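Local atomic coordinates of sialyltransferase 0160 (Photobacterium damselae, PDB entry 4R84), a protein that transfers sialic acid from a CMP-sialic acid donor to acceptor sugars, as a bacterial sialyltransferase of the GT-B structural group. Residues T119-I124 with E200-T205. Numbering follows the deposited sequence.
Sequences TLEVYI and EFYTNT
V122 and Y202 lie at the centre of four backbone hydrogen bonds that join the parallel strands. V122 N donates to E200 O at 2.8 Å and V122 O accepts from Y202 N, the latter bond more bent (142° at the hydrogen); E200 N to L120 O and I124 N to Y202 O complete the set. T203 adds a side-chain bond: its OG1, anti to the backbone N (chi1 -167°), donates to I124 O at 2.6 Å from above the carbonyl plane, and also bonds N211.

E121 and E200 extend side by side. Each binds through OE1 the hydroxyl of the tyrosine two residues on, Y123 OH to E121 OE1 and Y202 OH to E200 OE1, both 2.6 Å. The carboxylates approach to 4.3 Å (E121 OE2 to E200 OE1), unfavourable if both are ionised but probably eased by R150 pairing with E121 OE1, N148 bonding OE2, and a water donating to E200 OE1 and weakly to E121 OE2. The two tyrosine rings lie in an offset stack, Y123 CE2 over one face of Y202, centroids 4.3 Å apart and planes at 10°. On the other face of the sheet, V122 CB touches F201 CD1 at 3.8 Å.

Helix 129-144 packs on the tyrosines through Q134 and H137, while helix 181-192 meets V122 and I124 with M183. The two are adjacent inner strands of a Rossmann-type sheet, with 149-154 beside 119-124 and 225-233 beside 200-204.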
loop_
_atom_site.group_PDB
_atom_site.type_symbol
_atom_site.label_atom_id
_atom_site.label_comp_id
_atom_site.label_asym_id
_atom_site.label_seq_id
_atom_site.Cartn_x
_atom_site.Cartn_y
_atom_site.Cartn_z
ATOM N N THR A 119 14.312 -3.013 -13.037
ATOM C CA THR A 119 13.685 -2.295 -11.921
ATOM C C THR A 119 13.676 -3.193 -10.708
ATOM O O THR A 119 13.277 -4.375 -10.802
ATOM C CB THR A 119 12.241 -1.858 -12.262
ATOM O OG1 THR A 119 12.264 -0.964 -13.380
ATOM C CG2 THR A 119 11.579 -1.144 -11.059
ATOM N N LEU A 120 14.139 -2.642 -9.582
ATOM C CA LEU A 120 14.047 -3.311 -8.294
ATOM C C LEU A 120 12.980 -2.585 -7.487
ATOM O O LEU A 120 13.081 -1.373 -7.296
ATOM C CB LEU A 120 15.388 -3.294 -7.555
ATOM C CG LEU A 120 15.362 -3.841 -6.130
ATOM C CD1 LEU A 120 15.121 -5.353 -6.142
ATOM C CD2 LEU A 120 16.636 -3.483 -5.388
ATOM N N GLU A 121 11.966 -3.323 -7.037
ATOM C CA GLU A 121 10.916 -2.756 -6.197
ATOM C C GLU A 121 11.234 -3.067 -4.741
ATOM O O GLU A 121 11.454 -4.225 -4.393
ATOM C CB GLU A 121 9.543 -3.320 -6.575
ATOM C CG GLU A 121 9.169 -3.154 -8.049
ATOM C CD GLU A 121 7.923 -3.935 -8.412
ATOM O OE1 GLU A 121 7.152 -4.318 -7.489
ATOM O OE2 GLU A 121 7.710 -4.167 -9.623
ATOM N N VAL A 122 11.239 -2.035 -3.889
ATOM C CA VAL A 122 11.640 -2.224 -2.484
ATOM C C VAL A 122 10.486 -1.817 -1.589
ATOM O O VAL A 122 10.000 -0.700 -1.701
ATOM C CB VAL A 122 12.893 -1.400 -2.154
ATOM C CG1 VAL A 122 13.325 -1.573 -0.677
ATOM C CG2 VAL A 122 14.042 -1.834 -3.080
ATOM N N TYR A 123 10.058 -2.739 -0.720
ATOM C CA TYR A 123 8.876 -2.559 0.123
ATOM C C TYR A 123 9.263 -2.625 1.587
ATOM O O TYR A 123 9.888 -3.583 2.004
ATOM C CB TYR A 123 7.836 -3.646 -0.193
ATOM C CG TYR A 123 7.312 -3.581 -1.601
ATOM C CD1 TYR A 123 8.009 -4.182 -2.665
ATOM C CD2 TYR A 123 6.145 -2.919 -1.875
ATOM C CE1 TYR A 123 7.515 -4.108 -3.969
ATOM C CE2 TYR A 123 5.640 -2.838 -3.152
ATOM C CZ TYR A 123 6.346 -3.424 -4.202
ATOM O OH TYR A 123 5.831 -3.340 -5.471
ATOM N N ILE A 124 8.899 -1.597 2.362
ATOM C CA ILE A 124 9.262 -1.553 3.777
ATOM C C ILE A 124 8.099 -1.029 4.597
ATOM O O ILE A 124 7.622 0.074 4.332
ATOM C CB ILE A 124 10.474 -0.654 4.031
ATOM C CG1 ILE A 124 11.632 -1.025 3.104
ATOM C CG2 ILE A 124 10.919 -0.757 5.511
ATOM C CD1 ILE A 124 12.633 0.089 2.939
ATOM N N GLU A 200 12.307 1.458 -7.259
ATOM C CA GLU A 200 11.023 2.001 -6.813
ATOM C C GLU A 200 10.859 1.708 -5.332
ATOM O O GLU A 200 11.010 0.555 -4.925
ATOM C CB GLU A 200 9.866 1.383 -7.582
ATOM C CG GLU A 200 9.770 1.802 -9.041
ATOM C CD GLU A 200 8.739 1.000 -9.811
ATOM O OE1 GLU A 200 8.065 0.123 -9.226
ATOM O OE2 GLU A 200 8.612 1.230 -11.028
ATOM N N PHE A 201 10.527 2.730 -4.533
ATOM C CA PHE A 201 10.331 2.553 -3.097
ATOM C C PHE A 201 8.855 2.582 -2.741
ATOM O O PHE A 201 8.094 3.331 -3.345
ATOM C CB PHE A 201 11.034 3.650 -2.301
ATOM C CG PHE A 201 12.524 3.530 -2.274
ATOM C CD1 PHE A 201 13.140 2.382 -1.776
ATOM C CD2 PHE A 201 13.314 4.601 -2.663
ATOM C CE1 PHE A 201 14.529 2.294 -1.726
ATOM C CE2 PHE A 201 14.704 4.517 -2.606
ATOM C CZ PHE A 201 15.305 3.360 -2.129
ATOM N N TYR A 202 8.470 1.757 -1.771
ATOM C CA TYR A 202 7.107 1.733 -1.237
ATOM C C TYR A 202 7.200 1.631 0.260
ATOM O O TYR A 202 7.726 0.640 0.771
ATOM C CB TYR A 202 6.320 0.536 -1.776
ATOM C CG TYR A 202 6.262 0.456 -3.282
ATOM C CD1 TYR A 202 7.340 -0.042 -4.017
ATOM C CD2 TYR A 202 5.122 0.855 -3.967
ATOM C CE1 TYR A 202 7.289 -0.121 -5.405
ATOM C CE2 TYR A 202 5.057 0.772 -5.362
ATOM C CZ TYR A 202 6.149 0.292 -6.065
ATOM O OH TYR A 202 6.104 0.201 -7.447
ATOM N N THR A 203 6.710 2.630 0.982
ATOM C CA THR A 203 6.835 2.542 2.429
ATOM C C THR A 203 5.779 3.391 3.116
ATOM O O THR A 203 4.853 3.896 2.480
ATOM C CB THR A 203 8.262 2.926 2.895
ATOM O OG1 THR A 203 8.437 2.551 4.269
ATOM C CG2 THR A 203 8.546 4.418 2.727
ATOM N N ASN A 204 5.925 3.468 4.434
ATOM C CA ASN A 204 5.016 4.117 5.367
ATOM C C ASN A 204 5.308 5.612 5.440
ATOM O O ASN A 204 6.454 6.010 5.619
ATOM C CB ASN A 204 5.204 3.408 6.724
ATOM C CG ASN A 204 4.292 3.900 7.807
ATOM O OD1 ASN A 204 4.192 5.090 8.061
ATOM N ND2 ASN A 204 3.661 2.960 8.507
ATOM N N THR A 205 4.288 6.450 5.253
ATOM C CA THR A 205 4.529 7.894 5.191
ATOM C C THR A 205 5.167 8.437 6.479
ATOM O O THR A 205 6.131 9.198 6.419
ATOM C CB THR A 205 3.230 8.667 4.921
ATOM O OG1 THR A 205 2.669 8.216 3.690
ATOM C CG2 THR A 205 3.507 10.161 4.835
HETATM O O HOH W 1 5.988 -1.654 -10.228
#